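Local coordinates for protein enoyl-CoA hydratase/isomerase (Mycobacterium abscessus, PDB 3QXZ) that probably catalyses the hydration or double-bond isomerisation of enoyl-CoA thioesters, at residues Glu11-Gly16 / Asp47-Val52; Arg53-Thr58 / Phe95-Pro100; His108-Gly113 / Arg130-Gln135; Gly113-Leu118 / Ala144-Thr149. All blocks are in the same frame, centred on the assembly; numbering follows the deposited sequence.

Interaction 1: Glu11-Gly16 / Asp47-Val52; sequences EEIRDG and DDDPAV. With K (potassium ion), chain D; EDO (1,2-ethanediol), chain I.
Ile13 and Val52 meet methyl to methyl where edge strand 8-14 of the crotonase-type sheet passes the type I beta turn Asp49-Val52, which follows helix 33-48. The close part of the contact is backbone. CA of Gly16 lies 3.3 Å from O of Ala51, and an angle of 160° at the hydrogen makes this a nearly straight CA-H...O contact. Gly16, at positive phi (85°), has no side chain and lets its CA come up to that oxygen.

The side-chain part is looser. CG2 of Ile13 and CG2 of Val52 stand 4.0 Å apart, the two side chains crossing at about a right angle; Val52 holds CG1 anti to its backbone N, while CG2 faces the isoleucine. CD1 of Ile13 comes only within 4.3 Å of OD2 of Asp49. Ile13 and Ala51 are both exposed, so the solvent side begins here, whereas Val52 is buried and also packs on Ala18 of strand 17-23.

The turn itself is firmly built. OD1 of Asp49 accepts from N of Ala51 at 3.0 Å, an Asx turn in which the donor sits above the carboxylate plane, 40° out of it. The turn and the end of helix 33-48 together bind a potassium ion, through the carbonyl oxygens of Asp47, Asp49 and Val52, with Leu46 O, Thr99 OG1 and a water completing the site. O of Val52 is 2.6 Å from the ion. O of Asp49 does double duty, accepting from N of Val52 at 3.1 Å and binding the potassium at 2.7 Å.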
loop_
_atom_site.group_PDB
_atom_site.type_symbol
_atom_site.label_atom_id
_atom_site.label_comp_id
_atom_site.label_asym_id
_atom_site.label_seq_id
_atom_site.Cartn_x
_atom_site.Cartn_y
_atom_site.Cartn_z
ATOM N N GLU A 11 17.884 -23.989 -15.451
ATOM C CA GLU A 11 16.874 -24.560 -14.572
ATOM C C GLU A 11 17.405 -25.777 -13.828
ATOM O O GLU A 11 18.051 -26.658 -14.423
ATOM C CB GLU A 11 15.625 -24.933 -15.372
ATOM C CG GLU A 11 14.503 -25.523 -14.521
ATOM C CD GLU A 11 13.310 -25.915 -15.350
ATOM O OE1 GLU A 11 12.833 -25.082 -16.147
ATOM O OE2 GLU A 11 12.862 -27.071 -15.223
ATOM N N GLU A 12 17.140 -25.819 -12.531
ATOM C CA GLU A 12 17.480 -26.975 -11.695
ATOM C C GLU A 12 16.357 -27.203 -10.705
ATOM O O GLU A 12 15.944 -26.258 -10.027
ATOM C CB GLU A 12 18.788 -26.719 -10.943
ATOM C CG GLU A 12 19.296 -27.905 -10.122
ATOM C CD GLU A 12 20.517 -27.538 -9.286
ATOM O OE1 GLU A 12 21.442 -26.887 -9.827
ATOM O OE2 GLU A 12 20.545 -27.893 -8.089
ATOM N N ILE A 13 15.864 -28.435 -10.610
ATOM C CA ILE A 13 14.807 -28.789 -9.672
ATOM C C ILE A 13 15.347 -29.805 -8.688
ATOM O O ILE A 13 15.871 -30.850 -9.103
ATOM C CB ILE A 13 13.577 -29.387 -10.369
ATOM C CG1 ILE A 13 13.114 -28.494 -11.526
ATOM C CG2 ILE A 13 12.456 -29.658 -9.328
ATOM C CD1 ILE A 13 11.996 -29.100 -12.365
ATOM N N ARG A 14 15.234 -29.507 -7.402
ATOM C CA ARG A 14 15.673 -30.426 -6.356
ATOM C C ARG A 14 14.809 -30.274 -5.115
ATOM O O ARG A 14 14.572 -29.158 -4.641
ATOM C CB ARG A 14 17.154 -30.202 -6.023
ATOM N N ASP A 15 14.324 -31.406 -4.608
ATOM C CA ASP A 15 13.561 -31.468 -3.358
ATOM C C ASP A 15 12.415 -30.453 -3.319
ATOM O O ASP A 15 12.224 -29.756 -2.336
ATOM C CB ASP A 15 14.486 -31.299 -2.140
ATOM C CG ASP A 15 15.586 -32.352 -2.088
ATOM O OD1 ASP A 15 15.359 -33.482 -2.567
ATOM O OD2 ASP A 15 16.684 -32.035 -1.582
ATOM N N GLY A 16 11.670 -30.381 -4.415
ATOM C CA GLY A 16 10.485 -29.543 -4.473
ATOM C C GLY A 16 10.707 -28.086 -4.837
ATOM O O GLY A 16 9.735 -27.352 -4.943
ATOM N N ASP A 47 4.760 -24.427 -13.022
ATOM C CA ASP A 47 3.496 -24.307 -12.309
ATOM C C ASP A 47 2.691 -25.601 -12.417
ATOM O O ASP A 47 2.108 -26.065 -11.426
ATOM C CB ASP A 47 2.671 -23.111 -12.804
ATOM C CG ASP A 47 1.586 -22.699 -11.826
ATOM O OD1 ASP A 47 1.790 -22.824 -10.603
ATOM O OD2 ASP A 47 0.543 -22.223 -12.287
ATOM N N ASP A 48 2.691 -26.193 -13.613
ATOM C CA ASP A 48 1.937 -27.410 -13.876
ATOM C C ASP A 48 2.545 -28.660 -13.246
ATOM O O ASP A 48 1.830 -29.642 -13.042
ATOM C CB ASP A 48 1.774 -27.600 -15.382
ATOM C CG ASP A 48 0.875 -26.556 -16.002
ATOM O OD1 ASP A 48 0.095 -25.918 -15.257
ATOM O OD2 ASP A 48 0.944 -26.376 -17.237
ATOM N N ASP A 49 3.839 -28.630 -12.932
ATOM C CA ASP A 49 4.556 -29.784 -12.374
ATOM C C ASP A 49 4.193 -29.933 -10.891
ATOM O O ASP A 49 4.551 -29.069 -10.088
ATOM C CB ASP A 49 6.061 -29.546 -12.533
ATOM C CG ASP A 49 6.906 -30.754 -12.157
ATOM O OD1 ASP A 49 6.408 -31.637 -11.437
ATOM O OD2 ASP A 49 8.079 -30.768 -12.581
ATOM N N PRO A 50 3.478 -31.017 -10.509
ATOM C CA PRO A 50 3.033 -31.156 -9.119
ATOM C C PRO A 50 4.193 -31.290 -8.136
ATOM O O PRO A 50 4.027 -30.993 -6.949
ATOM C CB PRO A 50 2.213 -32.459 -9.143
ATOM C CG PRO A 50 2.758 -33.220 -10.276
ATOM C CD PRO A 50 3.092 -32.187 -11.321
ATOM N N ALA A 51 5.352 -31.705 -8.635
ATOM C CA ALA A 51 6.533 -31.908 -7.802
ATOM C C ALA A 51 7.211 -30.592 -7.423
ATOM O O ALA A 51 8.054 -30.565 -6.533
ATOM C CB ALA A 51 7.515 -32.819 -8.507
ATOM N N VAL A 52 6.864 -29.511 -8.118
ATOM C CA VAL A 52 7.487 -28.206 -7.865
ATOM C C VAL A 52 6.600 -27.392 -6.917
ATOM O O VAL A 52 5.479 -26.982 -7.274
ATOM C CB VAL A 52 7.777 -27.431 -9.157
ATOM C CG1 VAL A 52 8.303 -26.014 -8.838
ATOM C CG2 VAL A 52 8.807 -28.175 -10.039
HETATM K K K D . 3.897 -26.573 -9.366
HETATM C C1 EDO I . -0.952 -19.486 -15.310
HETATM O O1 EDO I . -1.349 -19.698 -16.671
HETATM C C2 EDO I . -1.490 -20.610 -14.433
HETATM O O2 EDO I . -0.670 -21.779 -14.584
HETATM O O HOH W 1 1.627 -27.626 -8.290
#

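Interaction 2: Arg53-Thr58 / Phe95-Pro100. With K (potassium ion), chain D; EDO (1,2-ethanediol), chain H.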
loop_
_atom_site.group_PDB
_atom_site.type_symbol
_atom_site.label_atom_id
_atom_site.label_comp_id
_atom_site.label_asym_id
_atom_site.label_seq_id
_atom_site.Cartn_x
_atom_site.Cartn_y
_atom_site.Cartn_z
ATOM N N ARG A 53 7.102 -27.191 -5.709
ATOM C CA ARG A 53 6.395 -26.462 -4.654
ATOM C C ARG A 53 6.659 -24.959 -4.669
ATOM O O ARG A 53 5.777 -24.171 -4.280
ATOM C CB ARG A 53 6.754 -27.028 -3.273
ATOM C CG ARG A 53 6.265 -28.484 -3.022
ATOM C CD ARG A 53 4.737 -28.649 -3.061
ATOM N NE ARG A 53 4.125 -27.520 -2.383
ATOM C CZ ARG A 53 4.090 -27.328 -1.073
ATOM N NH1 ARG A 53 4.478 -28.268 -0.197
ATOM N NH2 ARG A 53 3.599 -26.181 -0.628
ATOM N N VAL A 54 7.856 -24.570 -5.101
ATOM C CA VAL A 54 8.279 -23.159 -5.099
ATOM C C VAL A 54 9.250 -22.970 -6.247
ATOM O O VAL A 54 10.057 -23.872 -6.542
ATOM C CB VAL A 54 9.017 -22.760 -3.774
ATOM C CG1 VAL A 54 9.378 -21.278 -3.760
ATOM C CG2 VAL A 54 8.217 -23.106 -2.554
ATOM N N ILE A 55 9.183 -21.789 -6.862
ATOM C CA ILE A 55 10.126 -21.372 -7.888
ATOM C C ILE A 55 10.962 -20.219 -7.349
ATOM O O ILE A 55 10.413 -19.240 -6.825
ATOM C CB ILE A 55 9.389 -20.923 -9.163
ATOM C CG1 ILE A 55 8.549 -22.067 -9.737
ATOM C CG2 ILE A 55 10.376 -20.366 -10.201
ATOM C CD1 ILE A 55 7.387 -21.620 -10.645
ATOM N N VAL A 56 12.281 -20.334 -7.471
ATOM C CA VAL A 56 13.202 -19.237 -7.130
ATOM C C VAL A 56 13.824 -18.718 -8.411
ATOM O O VAL A 56 14.383 -19.506 -9.173
ATOM C CB VAL A 56 14.292 -19.702 -6.132
ATOM C CG1 VAL A 56 15.308 -18.582 -5.844
ATOM C CG2 VAL A 56 13.647 -20.178 -4.829
ATOM N N LEU A 57 13.700 -17.413 -8.654
ATOM C CA LEU A 57 14.315 -16.737 -9.796
ATOM C C LEU A 57 15.539 -15.945 -9.347
ATOM O O LEU A 57 15.471 -15.155 -8.392
ATOM C CB LEU A 57 13.292 -15.807 -10.458
ATOM C CG LEU A 57 13.782 -15.053 -11.700
ATOM C CD1 LEU A 57 14.168 -15.980 -12.851
ATOM C CD2 LEU A 57 12.673 -14.082 -12.125
ATOM N N THR A 58 16.669 -16.152 -10.029
ATOM C CA THR A 58 17.921 -15.508 -9.639
ATOM C C THR A 58 18.784 -15.235 -10.871
ATOM O O THR A 58 18.428 -15.666 -11.967
ATOM C CB THR A 58 18.646 -16.351 -8.561
ATOM O OG1 THR A 58 19.537 -15.524 -7.819
ATOM C CG2 THR A 58 19.372 -17.558 -9.158
ATOM N N PHE A 95 2.836 -13.804 -10.853
ATOM C CA PHE A 95 1.685 -13.627 -9.958
ATOM C C PHE A 95 0.395 -14.297 -10.482
ATOM O O PHE A 95 -0.612 -14.280 -9.773
ATOM C CB PHE A 95 1.460 -12.133 -9.609
ATOM C CG PHE A 95 1.155 -11.278 -10.787
ATOM C CD1 PHE A 95 -0.119 -11.274 -11.360
ATOM C CD2 PHE A 95 2.148 -10.468 -11.338
ATOM C CE1 PHE A 95 -0.399 -10.494 -12.494
ATOM C CE2 PHE A 95 1.880 -9.675 -12.461
ATOM C CZ PHE A 95 0.623 -9.686 -13.037
ATOM N N GLU A 96 0.437 -14.881 -11.683
ATOM C CA GLU A 96 -0.698 -15.620 -12.230
ATOM C C GLU A 96 -0.633 -17.101 -11.879
ATOM O O GLU A 96 -1.593 -17.841 -12.129
ATOM C CB GLU A 96 -0.752 -15.451 -13.760
ATOM C CG GLU A 96 -1.190 -14.041 -14.151
ATOM C CD GLU A 96 -1.097 -13.690 -15.634
ATOM O OE1 GLU A 96 -0.242 -14.211 -16.356
ATOM O OE2 GLU A 96 -1.877 -12.810 -16.067
ATOM N N LEU A 97 0.490 -17.547 -11.315
ATOM C CA LEU A 97 0.714 -18.986 -11.055
ATOM C C LEU A 97 0.081 -19.454 -9.746
ATOM O O LEU A 97 -0.184 -18.651 -8.848
ATOM C CB LEU A 97 2.221 -19.278 -10.986
ATOM C CG LEU A 97 3.073 -18.785 -12.160
ATOM C CD1 LEU A 97 4.523 -19.220 -11.946
ATOM C CD2 LEU A 97 2.519 -19.228 -13.523
ATOM N N ARG A 98 -0.129 -20.763 -9.628
ATOM C CA ARG A 98 -0.512 -21.348 -8.339
ATOM C C ARG A 98 0.712 -21.518 -7.426
ATOM O O ARG A 98 0.578 -21.551 -6.203
ATOM C CB ARG A 98 -1.199 -22.693 -8.574
ATOM C CG ARG A 98 -2.446 -22.580 -9.436
ATOM C CD ARG A 98 -2.994 -23.935 -9.855
ATOM N NE ARG A 98 -1.977 -24.777 -10.483
ATOM C CZ ARG A 98 -1.683 -24.762 -11.780
ATOM N NH1 ARG A 98 -2.324 -23.948 -12.607
ATOM N NH2 ARG A 98 -0.739 -25.565 -12.254
ATOM N N THR A 99 1.892 -21.568 -8.022
ATOM C CA THR A 99 3.143 -21.854 -7.320
ATOM C C THR A 99 3.800 -20.577 -6.833
ATOM O O THR A 99 4.005 -19.671 -7.627
ATOM C CB THR A 99 4.106 -22.606 -8.263
ATOM O OG1 THR A 99 3.450 -23.795 -8.731
ATOM C CG2 THR A 99 5.432 -22.975 -7.595
ATOM N N PRO A 100 4.181 -20.511 -5.541
ATOM C CA PRO A 100 4.915 -19.348 -5.035
ATOM C C PRO A 100 6.220 -19.118 -5.787
ATOM O O PRO A 100 6.911 -20.087 -6.173
ATOM C CB PRO A 100 5.201 -19.726 -3.577
ATOM C CG PRO A 100 4.036 -20.601 -3.196
ATOM C CD PRO A 100 3.813 -21.434 -4.446
HETATM K K K D . 3.897 -26.573 -9.366
HETATM C C1 EDO H . 1.273 -25.002 -5.458
HETATM O O1 EDO H . 1.321 -24.395 -4.166
HETATM C C2 EDO H . 2.612 -25.693 -5.652
HETATM O O2 EDO H . 2.725 -26.855 -4.794
HETATM O O HOH W 1 1.627 -27.626 -8.290
#
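Ile55 and Thr99 cross at about a right angle, and the threonine's two branches have separate tasks. Its OG1 is anti to the carbonyl carbon (chi1 -57°) and binds the potassium ion at 2.9 Å. CG2, anti to the backbone N, is turned into the contact, 3.5 Å from O of Arg53 and 3.9 Å from CD1 of Ile55. Ile55 carries CG1 beside its own backbone N and extends beyond it, which brings CD1 to 4.0 Å from CD1 of Leu97, again crossing at about a right angle. The methyls of Ile55, Leu97 and Thr99 thus meet beside the metal-binding hydroxyl.

Arg53 behaves differently: its CB points away, and the chain bends at chi2 and chi3. NE donates to O2 of a bound 1,2-ethanediol at 2.9 Å with a bent N-H...O angle of 134°, while NH2 is held by Val204 O. Pro100 lays CD 3.4 Å from O of Arg53.

One backbone bond ties the segments, from N of Ile55 to O of Pro100, 2.9 Å long and nearly straight at 174°. Because Ile55 next pairs with Ile102, this bond opens the parallel pairing of strands 54-59 and 101-105, neighbours in the central sheet of the crotonase fold.

Interaction 3: His108-Gly113 / Arg130-Gln135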
loop_
_atom_site.group_PDB
_atom_site.type_symbol
_atom_site.label_atom_id
_atom_site.label_comp_id
_atom_site.label_asym_id
_atom_site.label_seq_id
_atom_site.Cartn_x
_atom_site.Cartn_y
_atom_site.Cartn_z
ATOM N N HIS A 108 22.481 -6.270 -9.398
ATOM C CA HIS A 108 21.799 -5.225 -10.179
ATOM C C HIS A 108 20.548 -5.715 -10.854
ATOM O O HIS A 108 20.547 -6.770 -11.495
ATOM C CB HIS A 108 22.727 -4.667 -11.260
ATOM C CG HIS A 108 24.086 -4.304 -10.754
ATOM N ND1 HIS A 108 24.276 -3.559 -9.614
ATOM C CD2 HIS A 108 25.321 -4.592 -11.232
ATOM C CE1 HIS A 108 25.573 -3.377 -9.421
ATOM N NE2 HIS A 108 26.226 -4.000 -10.387
ATOM N N ALA A 109 19.486 -4.927 -10.704
ATOM C CA ALA A 109 18.217 -5.201 -11.391
ATOM C C ALA A 109 17.704 -3.869 -11.923
ATOM O O ALA A 109 17.282 -3.006 -11.153
ATOM C CB ALA A 109 17.209 -5.865 -10.458
ATOM N N ILE A 110 17.787 -3.703 -13.239
ATOM C CA ILE A 110 17.549 -2.403 -13.882
ATOM C C ILE A 110 16.478 -2.539 -14.964
ATOM O O ILE A 110 16.502 -3.500 -15.743
ATOM C CB ILE A 110 18.862 -1.855 -14.536
ATOM C CG1 ILE A 110 20.010 -1.753 -13.510
ATOM C CG2 ILE A 110 18.616 -0.535 -15.273
ATOM C CD1 ILE A 110 19.810 -0.736 -12.468
ATOM N N GLY A 111 15.541 -1.592 -15.011
ATOM C CA GLY A 111 14.549 -1.560 -16.090
ATOM C C GLY A 111 13.663 -2.786 -16.042
ATOM O O GLY A 111 13.079 -3.083 -14.984
ATOM N N ILE A 112 13.544 -3.505 -17.156
ATOM C CA ILE A 112 12.747 -4.726 -17.160
ATOM C C ILE A 112 13.336 -5.807 -16.226
ATOM O O ILE A 112 12.607 -6.697 -15.752
ATOM C CB ILE A 112 12.435 -5.244 -18.597
ATOM C CG1 ILE A 112 11.228 -6.221 -18.545
ATOM C CG2 ILE A 112 13.731 -5.743 -19.289
ATOM C CD1 ILE A 112 10.423 -6.285 -19.801
ATOM N N GLY A 113 14.633 -5.716 -15.916
ATOM C CA GLY A 113 15.194 -6.593 -14.882
ATOM C C GLY A 113 14.489 -6.403 -13.545
ATOM O O GLY A 113 14.213 -7.379 -12.828
ATOM N N ARG A 130 22.630 -2.133 -7.736
ATOM C CA ARG A 130 21.982 -0.952 -8.291
ATOM C C ARG A 130 20.582 -1.349 -8.780
ATOM O O ARG A 130 20.432 -2.318 -9.524
ATOM C CB ARG A 130 22.770 -0.327 -9.451
ATOM C CG ARG A 130 22.112 1.000 -9.915
ATOM C CD ARG A 130 22.714 1.642 -11.167
ATOM N NE ARG A 130 21.693 2.466 -11.841
ATOM C CZ ARG A 130 21.383 2.394 -13.134
ATOM N NH1 ARG A 130 22.043 1.567 -13.941
ATOM N NH2 ARG A 130 20.418 3.168 -13.631
ATOM N N TYR A 131 19.584 -0.567 -8.377
ATOM C CA TYR A 131 18.169 -0.832 -8.705
ATOM C C TYR A 131 17.549 0.421 -9.283
ATOM O O TYR A 131 17.722 1.504 -8.734
ATOM C CB TYR A 131 17.413 -1.266 -7.439
ATOM C CG TYR A 131 18.084 -2.458 -6.802
ATOM C CD1 TYR A 131 18.172 -3.675 -7.492
ATOM C CD2 TYR A 131 18.718 -2.345 -5.560
ATOM C CE1 TYR A 131 18.850 -4.759 -6.951
ATOM C CE2 TYR A 131 19.395 -3.419 -5.006
ATOM C CZ TYR A 131 19.445 -4.624 -5.705
ATOM O OH TYR A 131 20.126 -5.709 -5.170
ATOM N N ALA A 132 16.836 0.296 -10.406
ATOM C CA ALA A 132 16.192 1.465 -11.019
ATOM C C ALA A 132 15.200 0.974 -12.033
ATOM O O ALA A 132 15.351 -0.131 -12.587
ATOM C CB ALA A 132 17.218 2.388 -11.717
ATOM N N ILE A 133 14.227 1.839 -12.333
ATOM C CA ILE A 133 13.269 1.630 -13.432
ATOM C C ILE A 133 13.391 2.897 -14.289
ATOM O O ILE A 133 12.573 3.802 -14.176
ATOM C CB ILE A 133 11.838 1.399 -12.893
ATOM C CG1 ILE A 133 11.827 0.222 -11.916
ATOM C CG2 ILE A 133 10.859 1.147 -14.021
ATOM C CD1 ILE A 133 10.522 0.124 -11.082
ATOM N N PRO A 134 14.447 2.968 -15.135
ATOM C CA PRO A 134 14.794 4.258 -15.739
ATOM C C PRO A 134 14.259 4.462 -17.142
ATOM O O PRO A 134 14.725 5.372 -17.831
ATOM C CB PRO A 134 16.318 4.204 -15.758
ATOM C CG PRO A 134 16.611 2.758 -16.081
ATOM C CD PRO A 134 15.495 1.956 -15.391
ATOM N N GLN A 135 13.286 3.657 -17.556
ATOM C CA GLN A 135 12.768 3.707 -18.936
ATOM C C GLN A 135 12.406 5.123 -19.410
ATOM O O GLN A 135 12.658 5.470 -20.569
ATOM C CB GLN A 135 11.535 2.809 -19.035
ATOM C CG GLN A 135 11.824 1.294 -19.176
ATOM C CD GLN A 135 11.967 0.555 -17.844
ATOM O OE1 GLN A 135 12.479 1.093 -16.857
ATOM N NE2 GLN A 135 11.503 -0.692 -17.813
#
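His108 turns the edge of its ring to Arg130: ND1 accepts from N of Arg130 at 2.9 Å, with a 168° N-H...N angle and the donor in the ring plane. Ala109 follows with backbone pairing, its N giving to O of Arg130 at 3.0 Å and its O taking a weak bond of 3.4 Å from N of Ala132. Its CB lies in plane at the edge of the Tyr131 ring, 3.8 Å from CD1, while the phenol oxygen bonds to Ala126 O.

The bridges Ala109-Tyr131 and Ile110-Ala132 form a small parallel two-stranded sheet, whose strand 108-110 runs on through Gly111 into helix 112-117. In crotonase relatives an N-H at the start of the equivalent helix contributes to the oxyanion hole, and a similar use here is probable.

At Ile110, a bend at chi2 (-68°) sets CD1 over one face of the Arg130 guanidinium, 3.5 Å from NH1 and offset toward the rim; NE of that arginine bonds to Ser168 OG. CG2 rests against the Pro134 ring. Gly111, the N-cap residue, sends its N to O of Ala132 at 2.8 Å. Its CA touches OE1 of Gln135, a buried oxygen with no polar partner in the model, whereas NE2 of that glutamine reaches Asp143. Gly113 N then bonds back to Ile110 O.

Interaction 4: Gly113-Leu118 / Ala144-Thr149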
loop_
_atom_site.group_PDB
_atom_site.type_symbol
_atom_site.label_atom_id
_atom_site.label_comp_id
_atom_site.label_asym_id
_atom_site.label_seq_id
_atom_site.Cartn_x
_atom_site.Cartn_y
_atom_site.Cartn_z
ATOM N N GLY A 113 14.633 -5.716 -15.916
ATOM C CA GLY A 113 15.194 -6.593 -14.882
ATOM C C GLY A 113 14.489 -6.403 -13.545
ATOM O O GLY A 113 14.213 -7.379 -12.828
ATOM N N MET A 114 14.213 -5.141 -13.205
ATOM C CA MET A 114 13.463 -4.865 -11.994
ATOM C C MET A 114 11.958 -5.113 -12.167
ATOM O O MET A 114 11.323 -5.699 -11.278
ATOM C CB MET A 114 13.715 -3.439 -11.509
ATOM C CG MET A 114 12.869 -3.038 -10.285
ATOM S SD MET A 114 13.024 -4.108 -8.822
ATOM C CE MET A 114 14.669 -3.617 -8.350
ATOM N N THR A 115 11.371 -4.676 -13.285
ATOM C CA THR A 115 9.904 -4.826 -13.395
ATOM C C THR A 115 9.479 -6.296 -13.456
ATOM O O THR A 115 8.443 -6.632 -12.892
ATOM C CB THR A 115 9.296 -3.998 -14.533
ATOM O OG1 THR A 115 9.781 -4.521 -15.771
ATOM C CG2 THR A 115 9.670 -2.517 -14.418
ATOM N N LEU A 116 10.292 -7.167 -14.061
ATOM C CA LEU A 116 10.021 -8.611 -13.973
ATOM C C LEU A 116 10.204 -9.154 -12.557
ATOM O O LEU A 116 9.473 -10.068 -12.144
ATOM C CB LEU A 116 10.856 -9.428 -14.953
ATOM C CG LEU A 116 10.420 -9.202 -16.380
ATOM C CD1 LEU A 116 11.409 -9.871 -17.275
ATOM C CD2 LEU A 116 8.998 -9.689 -16.675
ATOM N N ALA A 117 11.168 -8.634 -11.809
ATOM C CA ALA A 117 11.323 -9.058 -10.411
ATOM C C ALA A 117 10.106 -8.683 -9.577
ATOM O O ALA A 117 9.749 -9.408 -8.624
ATOM C CB ALA A 117 12.587 -8.472 -9.812
ATOM N N LEU A 118 9.447 -7.581 -9.953
ATOM C CA LEU A 118 8.232 -7.156 -9.245
ATOM C C LEU A 118 7.064 -8.123 -9.433
ATOM O O LEU A 118 6.065 -7.997 -8.734
ATOM C CB LEU A 118 7.809 -5.747 -9.648
ATOM C CG LEU A 118 8.790 -4.616 -9.362
ATOM C CD1 LEU A 118 8.156 -3.300 -9.832
ATOM C CD2 LEU A 118 9.219 -4.523 -7.877
ATOM N N ALA A 144 6.104 -4.314 -18.256
ATOM C CA ALA A 144 5.785 -5.543 -17.516
ATOM C C ALA A 144 4.925 -5.252 -16.283
ATOM O O ALA A 144 5.176 -5.770 -15.188
ATOM C CB ALA A 144 7.059 -6.270 -17.121
ATOM N N LEU A 145 3.909 -4.414 -16.482
ATOM C CA LEU A 145 2.896 -4.136 -15.459
ATOM C C LEU A 145 3.435 -3.360 -14.249
ATOM O O LEU A 145 2.757 -3.296 -13.209
ATOM C CB LEU A 145 2.135 -5.430 -15.024
ATOM C CG LEU A 145 0.920 -5.703 -15.906
ATOM C CD1 LEU A 145 0.362 -7.098 -15.621
ATOM C CD2 LEU A 145 -0.163 -4.667 -15.605
ATOM N N ALA A 146 4.587 -2.696 -14.377
ATOM C CA ALA A 146 5.080 -1.902 -13.250
ATOM C C ALA A 146 4.101 -0.835 -12.794
ATOM O O ALA A 146 4.081 -0.471 -11.608
ATOM C CB ALA A 146 6.389 -1.249 -13.611
ATOM N N HIS A 147 3.282 -0.288 -13.695
ATOM C CA HIS A 147 2.297 0.738 -13.290
ATOM C C HIS A 147 1.261 0.190 -12.298
ATOM O O HIS A 147 0.604 0.979 -11.618
ATOM C CB HIS A 147 1.547 1.329 -14.502
ATOM C CG HIS A 147 2.415 2.068 -15.488
ATOM N ND1 HIS A 147 3.114 1.428 -16.492
ATOM C CD2 HIS A 147 2.650 3.395 -15.649
ATOM C CE1 HIS A 147 3.763 2.336 -17.221
ATOM N NE2 HIS A 147 3.504 3.539 -16.730
ATOM N N TRP A 148 1.088 -1.135 -12.305
ATOM C CA TRP A 148 0.128 -1.836 -11.470
ATOM C C TRP A 148 0.787 -2.515 -10.257
ATOM O O TRP A 148 0.267 -2.421 -9.126
ATOM C CB TRP A 148 -0.578 -2.871 -12.377
ATOM C CG TRP A 148 -1.662 -3.693 -11.749
ATOM C CD1 TRP A 148 -2.980 -3.364 -11.640
ATOM C CD2 TRP A 148 -1.508 -4.974 -11.149
ATOM N NE1 TRP A 148 -3.650 -4.364 -10.957
ATOM C CE2 TRP A 148 -2.781 -5.369 -10.668
ATOM C CE3 TRP A 148 -0.430 -5.845 -10.997
ATOM C CZ2 TRP A 148 -2.988 -6.591 -10.023
ATOM C CZ3 TRP A 148 -0.648 -7.071 -10.361
ATOM C CH2 TRP A 148 -1.926 -7.419 -9.890
ATOM N N THR A 149 1.924 -3.179 -10.456
ATOM C CA THR A 149 2.569 -3.876 -9.334
ATOM C C THR A 149 3.158 -2.875 -8.348
ATOM O O THR A 149 3.073 -3.079 -7.127
ATOM C CB THR A 149 3.704 -4.800 -9.790
ATOM O OG1 THR A 149 4.639 -4.011 -10.546
ATOM C CG2 THR A 149 3.185 -5.984 -10.632
HETATM O O HOH W 2 6.074 -5.168 -12.628
#
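Ala144 puts its CB against helix 112-117, 3.5 Å from OG1 of Thr115 and 4.0 Å from CD2 of Leu116. That OG1 is bonded to Asp143, so the methyl packs beside a hydroxyl already engaged. O of Ala144 accepts from a water at 2.8 Å, and the same water donates to O of Thr115; His119 NE2 is a further donor to Ala144 O.

Leu145, at the N-cap position of the short helix 146-149, gathers on its O the N-H groups of both Trp148 and Thr149. CB of Ala146 then meets CG2 of Thr115 at 3.6 Å. The rotation of Thr115 (chi1 66°) puts OG1 between backbone N and carbonyl carbon and leaves CG2 facing this alanine.

Thr149 closes the contact. Its OG1 gives a hydrogen bond of 2.8 Å to the water, completing a three-way bridge between the segments, and lies 3.7 Å from CD1 of Leu118.

Helix 146-149 and its N-cap residue have several neighbours: helix 112-117 on the alanine and threonine side, Gln220 and Met221 of helix 206-222 against Trp148, and Glu233 of the second subunit bonded to Leu145 N and His147 ND1.

How the interactions relate
Interaction 1 is the surface contact of the four; the others are buried. Interactions 1 and 2 share the potassium ion and its water, joined further by probable hydrogen bonds between Asp47 OD1 and Thr99 OG1 and between Gly16 O and Arg53 N; interaction 1 supplies backbone carbonyls to the ion, interaction 2 a threonine hydroxyl beside apolar packing. Interactions 3 and 4 share Gly113 and helix 112-117, with Met114 of interaction 4 packing on Tyr131 and Ile133 of interaction 3. Interaction 3 relies mainly on backbone bonds between strands, with one histidine side-chain bond, interaction 4 on methyl packing and one bridging water. Phe95 links interactions 2 and 4 by packing on Leu145 and Trp148. Interactions 1 and 3 lie on opposite sides of the chain's centre.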